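Local coordinates for protein putative glucoamylase (Bacteroides uniformis, PDB 4GL3) that probably hydrolyses glycosidic bonds, as a putative glucoamylase related to the six-hairpin glycosidases, at residues D16-L21 with E342-F347; Y346-E349 with L355-E358; L21-T26 with N390-L395. All coordinates share one frame; numbering follows the deposited sequence.

Contact 1 (D16-L21 with E342-F347)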
loop_
_atom_site.group_PDB
_atom_site.type_symbol
_atom_site.label_atom_id
_atom_site.label_comp_id
_atom_site.label_asym_id
_atom_site.label_seq_id
_atom_site.Cartn_x
_atom_site.Cartn_y
_atom_site.Cartn_z
ATOM N N ASP A 16 23.490 2.062 -2.007
ATOM C CA ASP A 16 22.964 0.995 -2.876
ATOM C C ASP A 16 22.978 -0.373 -2.165
ATOM O O ASP A 16 22.013 -1.135 -2.268
ATOM C CB ASP A 16 23.742 0.926 -4.197
ATOM C CG ASP A 16 23.302 2.000 -5.187
ATOM O OD1 ASP A 16 22.108 2.064 -5.530
ATOM O OD2 ASP A 16 24.155 2.779 -5.632
ATOM N N GLU A 17 24.064 -0.673 -1.444
ATOM C CA GLU A 17 24.153 -1.913 -0.657
ATOM C C GLU A 17 23.103 -2.030 0.461
ATOM O O GLU A 17 22.505 -3.097 0.673
ATOM C CB GLU A 17 25.553 -2.055 -0.053
ATOM C CG GLU A 17 26.593 -2.354 -1.096
ATOM C CD GLU A 17 28.023 -2.256 -0.563
ATOM O OE1 GLU A 17 28.287 -1.599 0.477
ATOM O OE2 GLU A 17 28.900 -2.829 -1.226
ATOM N N LEU A 18 22.905 -0.924 1.164
ATOM C CA LEU A 18 21.928 -0.836 2.225
ATOM C C LEU A 18 20.535 -1.046 1.664
ATOM O O LEU A 18 19.769 -1.834 2.225
ATOM C CB LEU A 18 22.025 0.520 2.946
ATOM C CG LEU A 18 21.117 0.712 4.166
ATOM C CD1 LEU A 18 21.385 -0.399 5.190
ATOM C CD2 LEU A 18 21.319 2.123 4.739
HETATM N N MSE A 19 20.204 -0.365 0.560
HETATM C CA MSE A 19 18.880 -0.505 -0.037
HETATM C C MSE A 19 18.625 -1.923 -0.460
HETATM O O MSE A 19 17.561 -2.449 -0.193
HETATM C CB MSE A 19 18.688 0.437 -1.222
HETATM C CG MSE A 19 18.513 1.886 -0.792
HETATM SE SE MSE A 19 18.002 3.095 -2.234
HETATM C CE MSE A 19 19.734 3.258 -3.092
ATOM N N THR A 20 19.610 -2.536 -1.101
ATOM C CA THR A 20 19.503 -3.886 -1.588
ATOM C C THR A 20 19.339 -4.864 -0.428
ATOM O O THR A 20 18.485 -5.734 -0.495
ATOM C CB THR A 20 20.719 -4.284 -2.429
ATOM O OG1 THR A 20 20.762 -3.436 -3.581
ATOM C CG2 THR A 20 20.655 -5.792 -2.847
ATOM N N LEU A 21 20.107 -4.689 0.642
ATOM C CA LEU A 21 19.928 -5.553 1.824
ATOM C C LEU A 21 18.519 -5.388 2.417
ATOM O O LEU A 21 17.860 -6.381 2.750
ATOM C CB LEU A 21 21.002 -5.301 2.885
ATOM C CG LEU A 21 20.898 -6.143 4.170
ATOM C CD1 LEU A 21 21.087 -7.612 3.833
ATOM C CD2 LEU A 21 21.946 -5.709 5.211
ATOM N N GLU A 342 18.755 8.716 5.422
ATOM C CA GLU A 342 19.339 9.068 6.723
ATOM C C GLU A 342 18.666 8.218 7.848
ATOM O O GLU A 342 19.338 7.661 8.732
ATOM C CB GLU A 342 19.140 10.567 6.978
ATOM C CG GLU A 342 19.787 11.128 8.219
ATOM C CD GLU A 342 19.826 12.659 8.219
ATOM O OE1 GLU A 342 19.094 13.311 7.426
ATOM O OE2 GLU A 342 20.610 13.222 9.007
ATOM N N ALA A 343 17.346 8.099 7.778
ATOM C CA ALA A 343 16.569 7.321 8.750
ATOM C C ALA A 343 16.892 5.838 8.593
ATOM O O ALA A 343 17.078 5.128 9.580
ATOM C CB ALA A 343 15.066 7.569 8.552
HETATM N N MSE A 344 16.990 5.384 7.343
HETATM C CA MSE A 344 17.320 3.992 7.049
HETATM C C MSE A 344 18.647 3.594 7.679
HETATM O O MSE A 344 18.765 2.540 8.300
HETATM C CB MSE A 344 17.382 3.751 5.546
HETATM C CG MSE A 344 17.332 2.267 5.147
HETATM SE SE MSE A 344 17.552 1.993 3.193
HETATM C CE MSE A 344 15.980 2.910 2.563
ATOM N N ARG A 345 19.654 4.441 7.524
ATOM C CA ARG A 345 20.973 4.119 8.016
ATOM C C ARG A 345 20.992 4.126 9.544
ATOM O O ARG A 345 21.686 3.304 10.155
ATOM C CB ARG A 345 22.035 5.075 7.445
ATOM C CG ARG A 345 23.474 4.665 7.745
ATOM C CD ARG A 345 24.470 5.494 6.930
ATOM N NE ARG A 345 24.356 5.220 5.496
ATOM C CZ ARG A 345 24.923 4.190 4.868
ATOM N NH1 ARG A 345 25.675 3.316 5.542
ATOM N NH2 ARG A 345 24.739 4.037 3.555
ATOM N N TYR A 346 20.253 5.046 10.152
ATOM C CA TYR A 346 20.162 5.123 11.612
ATOM C C TYR A 346 19.467 3.859 12.169
ATOM O O TYR A 346 19.936 3.265 13.156
ATOM C CB TYR A 346 19.417 6.400 12.038
ATOM C CG TYR A 346 19.147 6.473 13.539
ATOM C CD1 TYR A 346 20.165 6.778 14.445
ATOM C CD2 TYR A 346 17.878 6.223 14.041
ATOM C CE1 TYR A 346 19.908 6.849 15.807
ATOM C CE2 TYR A 346 17.618 6.280 15.393
ATOM C CZ TYR A 346 18.627 6.576 16.259
ATOM O OH TYR A 346 18.328 6.619 17.580
ATOM N N PHE A 347 18.385 3.437 11.503
ATOM C CA PHE A 347 17.633 2.278 11.933
ATOM C C PHE A 347 18.495 1.029 11.850
ATOM O O PHE A 347 18.411 0.169 12.718
ATOM C CB PHE A 347 16.370 2.051 11.087
ATOM C CG PHE A 347 15.339 3.151 11.170
ATOM C CD1 PHE A 347 15.252 4.001 12.255
ATOM C CD2 PHE A 347 14.430 3.305 10.142
ATOM C CE1 PHE A 347 14.280 4.994 12.296
ATOM C CE2 PHE A 347 13.455 4.277 10.176
ATOM C CZ PHE A 347 13.381 5.132 11.260
#
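L18 and M19 on helix 15-27 meet M344 and R345 on helix 337-349 in a helix-helix packing, consistent with the helical barrel of six-hairpin glycosidases. The short segments cross at 70° with their axes 11.0 Å apart, so long side chains bridge the gap while the backbones keep their distance. L18 has the largest share of the contact, with M344 close behind. Its CG touches the selenium SE of M344 at 3.9 Å, the two side chains running alongside each other head to tail. The CD2 methyl of L18 goes further, to the backbone of the other helix, lying 3.9 Å from R345 CA. With CG of L18 anti to the backbone N (chi1 -176°), the branch reaches straight across toward helix 337-349. R345 bends at chi3 (-66°) and folds its flat end back over this same methyl: L18 CD2 sits against one guanidinium face, off toward the rim and 4.1 Å from R345 NH2. The methyl is thus held between the stem and the head of the arginine. The charge is met by salt bridges from NH1 to E349 and from NH2 to D15, NH2 also hydrogen-bonding the carbonyl of L13. M19, also selenomethionine, lies across M344, nearly perpendicular to it, with M19 CG 4.1 Å from M344 SE, so that selenium touches two neighbouring residues of helix 15-27. Within that helix, T20 OG1 bonds D16 O at 2.9 Å. Helix 378-393 closes the apolar side, its I388 touching both M19 and M344, while L330 of helix 326-331 also packs on M344 and Y348, farther along helix 337-349, lies against L18.

Contact 2 (Y346-E349 with L355-E358)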
loop_
_atom_site.group_PDB
_atom_site.type_symbol
_atom_site.label_atom_id
_atom_site.label_comp_id
_atom_site.label_asym_id
_atom_site.label_seq_id
_atom_site.Cartn_x
_atom_site.Cartn_y
_atom_site.Cartn_z
ATOM N N TYR A 346 20.253 5.046 10.152
ATOM C CA TYR A 346 20.162 5.123 11.612
ATOM C C TYR A 346 19.467 3.859 12.169
ATOM O O TYR A 346 19.936 3.265 13.156
ATOM C CB TYR A 346 19.417 6.400 12.038
ATOM C CG TYR A 346 19.147 6.473 13.539
ATOM C CD1 TYR A 346 20.165 6.778 14.445
ATOM C CD2 TYR A 346 17.878 6.223 14.041
ATOM C CE1 TYR A 346 19.908 6.849 15.807
ATOM C CE2 TYR A 346 17.618 6.280 15.393
ATOM C CZ TYR A 346 18.627 6.576 16.259
ATOM O OH TYR A 346 18.328 6.619 17.580
ATOM N N PHE A 347 18.385 3.437 11.503
ATOM C CA PHE A 347 17.633 2.278 11.933
ATOM C C PHE A 347 18.495 1.029 11.850
ATOM O O PHE A 347 18.411 0.169 12.718
ATOM C CB PHE A 347 16.370 2.051 11.087
ATOM C CG PHE A 347 15.339 3.151 11.170
ATOM C CD1 PHE A 347 15.252 4.001 12.255
ATOM C CD2 PHE A 347 14.430 3.305 10.142
ATOM C CE1 PHE A 347 14.280 4.994 12.296
ATOM C CE2 PHE A 347 13.455 4.277 10.176
ATOM C CZ PHE A 347 13.381 5.132 11.260
ATOM N N TYR A 348 19.308 0.931 10.800
ATOM C CA TYR A 348 20.156 -0.237 10.603
ATOM C C TYR A 348 21.406 -0.183 11.475
ATOM O O TYR A 348 21.704 -1.139 12.196
ATOM C CB TYR A 348 20.577 -0.371 9.140
ATOM C CG TYR A 348 21.391 -1.609 8.868
ATOM C CD1 TYR A 348 20.783 -2.867 8.808
ATOM C CD2 TYR A 348 22.735 -1.539 8.651
ATOM C CE1 TYR A 348 21.529 -4.004 8.579
ATOM C CE2 TYR A 348 23.477 -2.673 8.412
ATOM C CZ TYR A 348 22.856 -3.889 8.382
ATOM O OH TYR A 348 23.585 -5.003 8.164
ATOM N N GLU A 349 22.158 0.912 11.400
ATOM C CA GLU A 349 23.454 0.955 12.045
ATOM C C GLU A 349 23.320 1.198 13.540
ATOM O O GLU A 349 24.046 0.605 14.298
ATOM C CB GLU A 349 24.399 2.005 11.388
ATOM C CG GLU A 349 24.770 1.656 9.943
ATOM C CD GLU A 349 25.710 2.629 9.231
ATOM O OE1 GLU A 349 26.095 3.676 9.787
ATOM O OE2 GLU A 349 26.072 2.325 8.076
ATOM N N LEU A 355 16.208 -3.635 16.372
ATOM C CA LEU A 355 15.147 -3.401 15.359
ATOM C C LEU A 355 15.239 -4.283 14.105
ATOM O O LEU A 355 14.262 -4.471 13.391
ATOM C CB LEU A 355 15.208 -1.934 14.927
ATOM C CG LEU A 355 14.132 -1.326 14.022
ATOM C CD1 LEU A 355 12.759 -1.485 14.655
ATOM C CD2 LEU A 355 14.462 0.155 13.798
ATOM N N TRP A 356 16.427 -4.792 13.797
ATOM C CA TRP A 356 16.631 -5.531 12.533
ATOM C C TRP A 356 16.543 -7.003 12.849
ATOM O O TRP A 356 17.152 -7.440 13.790
ATOM C CB TRP A 356 18.032 -5.223 11.975
ATOM C CG TRP A 356 18.428 -5.985 10.741
ATOM C CD1 TRP A 356 19.256 -7.061 10.674
ATOM C CD2 TRP A 356 18.026 -5.697 9.394
ATOM N NE1 TRP A 356 19.382 -7.478 9.361
ATOM C CE2 TRP A 356 18.639 -6.648 8.561
ATOM C CE3 TRP A 356 17.222 -4.710 8.817
ATOM C CZ2 TRP A 356 18.472 -6.650 7.178
ATOM C CZ3 TRP A 356 17.054 -4.707 7.449
ATOM C CH2 TRP A 356 17.682 -5.663 6.635
ATOM N N GLY A 357 15.843 -7.785 12.055
ATOM C CA GLY A 357 15.794 -9.235 12.321
ATOM C C GLY A 357 15.474 -9.982 11.045
ATOM O O GLY A 357 15.749 -9.502 9.935
ATOM N N GLU A 358 14.854 -11.141 11.202
ATOM C CA GLU A 358 14.667 -12.088 10.123
ATOM C C GLU A 358 14.003 -11.526 8.863
ATOM O O GLU A 358 14.404 -11.878 7.765
ATOM C CB GLU A 358 13.871 -13.280 10.641
ATOM C CG GLU A 358 13.528 -14.318 9.584
ATOM C CD GLU A 358 14.694 -15.182 9.132
ATOM O OE1 GLU A 358 15.804 -15.142 9.740
ATOM O OE2 GLU A 358 14.461 -15.942 8.153
#
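Y348 turns the edge of its ring to the face of W356, a T-shaped aromatic pair that ties the C-terminal end of helix 337-349 to the first strand of the small antiparallel hairpin 356-357/360-361. The ring planes stand at 88°, and the Y348 centroid is 5.2 Å from that of the indole six-membered ring. The CD1-CE1 side of the tyrosine does the touching: Y348 CE1 lies 3.9 Å from W356 CE2, with the indole beneath it. W356 holds its CG anti to the backbone N (chi1 176°), which swings the indole back toward the helix just as the chain leaves helix 352-355. The indole also makes an edge-to-face pair with F361 of the partner strand and packs on L21 and Q25 of helix 15-27. An alanine in place of W356 would probably leave the edge of Y348 without the aromatic face it rests on and open a gap between the hairpin and helix 15-27. One residue earlier in each segment, F347 and L355 add an apolar contact backed by F361, in which the methyl L355 CD2 comes to 3.8 Å from F347 CB.

Contact 3 (L21-T26 with N390-L395); sequences LVQKQT and NYRTGL
A bend at chi3 (83°) turns the guanidinium of R392 out of the line of its chain, while Q23, with CG anti to its carbonyl carbon and the chain extended beyond, reaches over from helix 15-27 to meet it. This is a polar bridge between two helices of the probable six-hairpin helical fold, made near the C-terminal end of helix 378-393. The backbones are well apart, Q23 CA and R392 CA being 11.5 Å from each other, and one hydrogen bond spans the gap: R392 NH1 gives to Q23 OE1 at 2.9 Å. The N-H...O angle of 140° makes it somewhat bent. OE1 lies at the guanidinium edge, close to its plane, whereas the amide is turned 53° against that plane and the donor comes in a little tilted from the carbonyl plane. The other end of the buried amide is also used, Q23 NE2 bonding E389 OE1 and the carbonyl of I385; since that carbonyl can only accept, the way round the amide sits is probably fixed. R392 NH2 makes a salt bridge to D16 and NH1 a further hydrogen bond to T20 OG1; the D16 carboxylate probably offsets the like charge of nearby R70. Farther along helix 15-27, T26 OG1 bonds V22 O at 2.6 Å, on the opposite face of the carbonyl from T26 N. On the other segment the chain turns from one helix into the next. G394 takes a positive phi, a backbone shape easiest for glycine, and occupies the N-cap position of helix 395-401. Its amide still reaches back, G394 N to N390 O at 2.8 Å. T393 OG1 bonds E389 OE2, the same carboxylate that holds Q23, and accepts a weak bond from L395 N at 3.3 Å.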
loop_
_atom_site.group_PDB
_atom_site.type_symbol
_atom_site.label_atom_id
_atom_site.label_comp_id
_atom_site.label_asym_id
_atom_site.label_seq_id
_atom_site.Cartn_x
_atom_site.Cartn_y
_atom_site.Cartn_z
ATOM N N LEU A 21 20.107 -4.689 0.642
ATOM C CA LEU A 21 19.928 -5.553 1.824
ATOM C C LEU A 21 18.519 -5.388 2.417
ATOM O O LEU A 21 17.860 -6.381 2.750
ATOM C CB LEU A 21 21.002 -5.301 2.885
ATOM C CG LEU A 21 20.898 -6.143 4.170
ATOM C CD1 LEU A 21 21.087 -7.612 3.833
ATOM C CD2 LEU A 21 21.946 -5.709 5.211
ATOM N N VAL A 22 18.028 -4.156 2.522
ATOM C CA VAL A 22 16.700 -3.930 3.097
ATOM C C VAL A 22 15.623 -4.627 2.231
ATOM O O VAL A 22 14.740 -5.339 2.735
ATOM C CB VAL A 22 16.434 -2.422 3.304
ATOM C CG1 VAL A 22 14.955 -2.133 3.634
ATOM C CG2 VAL A 22 17.375 -1.909 4.389
ATOM N N GLN A 23 15.741 -4.483 0.916
ATOM C CA GLN A 23 14.797 -5.124 0.011
ATOM C C GLN A 23 14.872 -6.651 0.093
ATOM O O GLN A 23 13.848 -7.336 0.122
ATOM C CB GLN A 23 15.079 -4.672 -1.426
ATOM C CG GLN A 23 14.753 -3.223 -1.721
ATOM C CD GLN A 23 14.957 -2.925 -3.202
ATOM O OE1 GLN A 23 16.105 -2.895 -3.661
ATOM N NE2 GLN A 23 13.847 -2.748 -3.965
ATOM N N LYS A 24 16.084 -7.186 0.115
ATOM C CA LYS A 24 16.291 -8.631 0.141
ATOM C C LYS A 24 15.802 -9.266 1.442
ATOM O O LYS A 24 15.187 -10.311 1.408
ATOM C CB LYS A 24 17.764 -8.939 -0.030
ATOM C CG LYS A 24 18.162 -10.422 -0.232
ATOM C CD LYS A 24 19.702 -10.454 -0.417
ATOM C CE LYS A 24 20.283 -11.835 -0.630
ATOM N NZ LYS A 24 19.758 -12.437 -1.874
ATOM N N GLN A 25 16.118 -8.659 2.581
ATOM C CA GLN A 25 15.706 -9.212 3.863
ATOM C C GLN A 25 14.179 -9.136 4.019
ATOM O O GLN A 25 13.552 -10.096 4.483
ATOM C CB GLN A 25 16.392 -8.497 5.037
ATOM C CG GLN A 25 16.337 -9.286 6.354
ATOM C CD GLN A 25 17.559 -10.150 6.559
ATOM O OE1 GLN A 25 18.240 -10.521 5.597
ATOM N NE2 GLN A 25 17.858 -10.454 7.800
ATOM N N THR A 26 13.588 -8.017 3.608
ATOM C CA THR A 26 12.151 -7.809 3.731
ATOM C C THR A 26 11.400 -8.749 2.773
ATOM O O THR A 26 10.296 -9.199 3.061
ATOM C CB THR A 26 11.795 -6.301 3.547
ATOM O OG1 THR A 26 12.688 -5.494 4.358
ATOM C CG2 THR A 26 10.336 -5.994 3.941
ATOM N N ASN A 390 10.696 1.720 -6.693
ATOM C CA ASN A 390 10.228 2.862 -7.451
ATOM C C ASN A 390 11.233 4.023 -7.440
ATOM O O ASN A 390 11.491 4.621 -8.483
ATOM C CB ASN A 390 8.859 3.341 -6.971
ATOM C CG ASN A 390 7.728 2.498 -7.522
ATOM O OD1 ASN A 390 7.875 1.920 -8.610
ATOM N ND2 ASN A 390 6.580 2.423 -6.780
ATOM N N TYR A 391 11.796 4.326 -6.276
ATOM C CA TYR A 391 12.897 5.314 -6.204
ATOM C C TYR A 391 14.073 4.911 -7.071
ATOM O O TYR A 391 14.623 5.743 -7.763
ATOM C CB TYR A 391 13.380 5.491 -4.764
ATOM C CG TYR A 391 14.691 6.229 -4.626
ATOM C CD1 TYR A 391 14.797 7.562 -5.016
ATOM C CD2 TYR A 391 15.830 5.592 -4.141
ATOM C CE1 TYR A 391 15.978 8.258 -4.893
ATOM C CE2 TYR A 391 17.028 6.293 -4.007
ATOM C CZ TYR A 391 17.069 7.619 -4.398
ATOM O OH TYR A 391 18.214 8.321 -4.306
ATOM N N ARG A 392 14.502 3.654 -7.029
ATOM C CA ARG A 392 15.724 3.295 -7.766
ATOM C C ARG A 392 15.540 3.149 -9.298
ATOM O O ARG A 392 16.425 3.452 -10.020
ATOM C CB ARG A 392 16.327 1.993 -7.209
ATOM C CG ARG A 392 16.634 1.991 -5.706
ATOM C CD ARG A 392 17.069 0.610 -5.222
ATOM N NE ARG A 392 18.483 0.397 -5.486
ATOM C CZ ARG A 392 19.174 -0.675 -5.095
ATOM N NH1 ARG A 392 18.579 -1.717 -4.465
ATOM N NH2 ARG A 392 20.462 -0.715 -5.352
ATOM N N THR A 393 14.413 2.615 -9.772
ATOM C CA THR A 393 14.210 2.353 -11.203
ATOM C C THR A 393 12.786 2.705 -11.731
ATOM O O THR A 393 12.533 2.587 -12.915
ATOM C CB THR A 393 14.410 0.845 -11.508
ATOM O OG1 THR A 393 13.436 0.078 -10.774
ATOM C CG2 THR A 393 15.864 0.362 -11.190
ATOM N N GLY A 394 11.861 3.101 -10.862
ATOM C CA GLY A 394 10.476 3.331 -11.266
ATOM C C GLY A 394 9.754 2.078 -11.776
ATOM O O GLY A 394 8.725 2.201 -12.430
ATOM N N LEU A 395 10.275 0.886 -11.444
ATOM C CA LEU A 395 9.796 -0.395 -11.947
ATOM C C LEU A 395 8.283 -0.579 -11.867
ATOM O O LEU A 395 7.650 -0.858 -12.903
ATOM C CB LEU A 395 10.449 -1.570 -11.194
ATOM C CG LEU A 395 10.028 -2.969 -11.670
ATOM C CD1 LEU A 395 10.514 -3.239 -13.122
ATOM C CD2 LEU A 395 10.582 -4.050 -10.734
#

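In the fold
Helix 15-27 joins all three contacts. Contacts 1 and 2 have centres about 9 Å apart and share helix 337-349; L21 connects them, its CG lying 3.9 Å from W356 CZ2. Contact 3 is centred about 11 Å from contact 1, and R392 links the two with NH1 2.9 Å from T20 OG1, probably a hydrogen bond, and a salt bridge from NH2 to D16 OD1 at 3.2 Å. Contacts 2 and 3, about 16 Å apart, meet where Q25 NE2 probably bonds G357 O at 3.1 Å. A glycerol comes within about 4 Å of the R345 side chain of contact 1, probably from the crystallisation liquor and not by itself evidence of a substrate site.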